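PDB 2IB0: DUF4439 domain-containing protein from Mycobacterium tuberculosis, which is of unknown function but folds as a four-helix bundle that resembles the ferritin-like family. Local coordinates for the interface of chains A and B. Coordinates in Å, arbitrary orientation; residue numbers count along the deposited sequence, not the author numbering. Chains: chain A/B, Conserved hypothetical alanine RICH protein.

The interface of chains A and B. Residues chain A 138-139, 142-143, 146; chain B 138-139, 142-143, 146.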
loop_
_atom_site.group_PDB
_atom_site.type_symbol
_atom_site.label_atom_id
_atom_site.label_comp_id
_atom_site.label_asym_id
_atom_site.label_seq_id
_atom_site.Cartn_x
_atom_site.Cartn_y
_atom_site.Cartn_z
ATOM N N ALA A 138 -4.814 -0.460 0.867
ATOM C CA ALA A 138 -4.089 -0.242 2.141
ATOM C C ALA A 138 -4.167 1.172 2.715
ATOM O O ALA A 138 -4.290 1.336 3.912
ATOM C CB ALA A 138 -2.658 -0.597 1.959
ATOM N N VAL A 139 -3.999 2.193 1.883
ATOM C CA VAL A 139 -4.138 3.578 2.326
ATOM C C VAL A 139 -5.622 3.803 2.724
ATOM O O VAL A 139 -5.917 4.371 3.799
ATOM C CB VAL A 139 -3.639 4.534 1.240
ATOM C CG1 VAL A 139 -4.132 5.945 1.488
ATOM C CG2 VAL A 139 -2.051 4.482 1.151
ATOM N N THR A 142 -6.204 2.327 6.191
ATOM C CA THR A 142 -5.630 3.097 7.277
ATOM C C THR A 142 -6.500 4.344 7.548
ATOM O O THR A 142 -6.633 4.773 8.685
ATOM C CB THR A 142 -4.151 3.579 7.019
ATOM O OG1 THR A 142 -4.168 4.600 6.022
ATOM C CG2 THR A 142 -3.278 2.468 6.541
ATOM N N ARG A 143 -7.030 4.964 6.495
ATOM C CA ARG A 143 -7.934 6.110 6.661
ATOM C C ARG A 143 -9.232 5.774 7.447
ATOM O O ARG A 143 -9.679 6.556 8.259
ATOM C CB ARG A 143 -8.302 6.700 5.290
ATOM C CG ARG A 143 -7.105 7.268 4.625
ATOM C CD ARG A 143 -7.354 7.880 3.220
ATOM N NE ARG A 143 -8.211 9.062 3.330
ATOM C CZ ARG A 143 -8.939 9.603 2.342
ATOM N NH1 ARG A 143 -8.955 9.084 1.098
ATOM N NH2 ARG A 143 -9.681 10.683 2.608
ATOM N N ARG A 146 -8.285 5.205 11.113
ATOM C CA ARG A 146 -8.115 6.497 11.728
ATOM C C ARG A 146 -9.493 7.074 12.119
ATOM O O ARG A 146 -9.630 7.671 13.180
ATOM C CB ARG A 146 -7.387 7.434 10.766
ATOM C CG ARG A 146 -6.914 8.717 11.357
ATOM C CD ARG A 146 -5.861 9.329 10.394
ATOM N NE ARG A 146 -4.601 8.564 10.409
ATOM C CZ ARG A 146 -3.870 8.228 9.331
ATOM N NH1 ARG A 146 -4.244 8.559 8.103
ATOM N NH2 ARG A 146 -2.754 7.530 9.496
ATOM N N ALA B 138 4.017 4.099 1.098
ATOM C CA ALA B 138 2.852 4.915 0.819
ATOM C C ALA B 138 2.037 5.187 2.073
ATOM O O ALA B 138 1.555 6.300 2.260
ATOM C CB ALA B 138 1.970 4.231 -0.201
ATOM N N VAL B 139 1.813 4.153 2.891
ATOM C CA VAL B 139 1.075 4.326 4.129
ATOM C C VAL B 139 1.872 5.260 5.049
ATOM O O VAL B 139 1.311 6.154 5.688
ATOM C CB VAL B 139 0.765 3.007 4.816
ATOM C CG1 VAL B 139 0.383 3.259 6.257
ATOM C CG2 VAL B 139 -0.406 2.241 4.086
ATOM N N THR B 142 1.438 8.896 4.002
ATOM C CA THR B 142 0.154 9.441 4.413
ATOM C C THR B 142 0.124 9.795 5.909
ATOM O O THR B 142 -0.397 10.818 6.277
ATOM C CB THR B 142 -1.034 8.524 4.043
ATOM O OG1 THR B 142 -0.915 7.303 4.760
ATOM C CG2 THR B 142 -1.041 8.233 2.558
ATOM N N ARG B 143 0.707 8.961 6.755
ATOM C CA ARG B 143 0.736 9.192 8.184
ATOM C C ARG B 143 1.524 10.463 8.537
ATOM O O ARG B 143 1.116 11.232 9.404
ATOM C CB ARG B 143 1.296 7.964 8.898
ATOM C CG ARG B 143 0.378 6.728 8.799
ATOM C CD ARG B 143 1.010 5.560 9.522
ATOM N NE ARG B 143 1.052 5.804 10.966
ATOM C CZ ARG B 143 1.759 5.091 11.849
ATOM N NH1 ARG B 143 2.510 4.061 11.450
ATOM N NH2 ARG B 143 1.709 5.411 13.142
ATOM N N ARG B 146 -0.447 13.607 7.479
ATOM C CA ARG B 146 -1.382 14.028 8.506
ATOM C C ARG B 146 -0.718 14.760 9.692
ATOM O O ARG B 146 -1.398 15.502 10.422
ATOM C CB ARG B 146 -2.278 12.849 8.913
ATOM C CG ARG B 146 -3.144 12.372 7.714
ATOM C CD ARG B 146 -4.564 11.955 8.101
ATOM N NE ARG B 146 -5.639 12.390 7.175
ATOM C CZ ARG B 146 -6.481 11.590 6.493
ATOM N NH1 ARG B 146 -6.382 10.269 6.568
ATOM N NH2 ARG B 146 -7.419 12.124 5.719
#
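Two copies of one helix, 124-150 in chain A and 124-147 in chain B, meet across a two-fold axis and illustrate how a small apolar core can give way to a layer of arginines along a single helix face. The apolar part is built from valine and threonine methyls. A:Val139 and B:Val139 pass antiparallel, their CG2 methyls 4.0 Å apart across the axis. In both, CG1 lies anti to the backbone N (chi1 163°), and the partner's threonine methyl lies against both valine branches: CG2 of A:Thr142 sits 3.8 Å from CG1 and equally far from CG2 of B:Val139, and the twin contact, from A:Val139 to B:Thr142, is similar. The threonine and valine side chains cross obliquely.

Hydrogen bonding within each helix fixes the threonines. OG1 of A:Thr142 is tucked between the backbone N and the carbonyl carbon and donates to A:Val139 O at 2.8 Å, where the hydroxyl meets a lone pair of the carbonyl, within its plane; B:Thr142 repeats this. The hydroxyl is thereby satisfied by its own helix, while CG2 is presented to the other chain.

Beyond the methyls the contact passes to arginines, which would be expected to carry positive charge. The NH1 atoms of A:Arg146 and B:Arg146 meet edge to edge at 3.1 Å, with guanidinium planes 75° apart; two donors in such a pair form no hydrogen bond, and the like charges would be expected to repel. Aliphatic packing accompanies the approach, the two CD atoms being 3.7 Å apart. The symmetry is imperfect here: CG is anti to the backbone N in A:Arg146 (chi1 -169°) but anti to the carbonyl carbon in B:Arg146. NH2 of A:Arg146 rests 3.3 Å from CG of B:Arg143, whereas B:Arg146 uses NH1 against CG of A:Arg143.

The patch lies along the last long helix of each bundle, towards its C-terminal end, and forms part of a larger helix-to-helix interface that may represent a dimer.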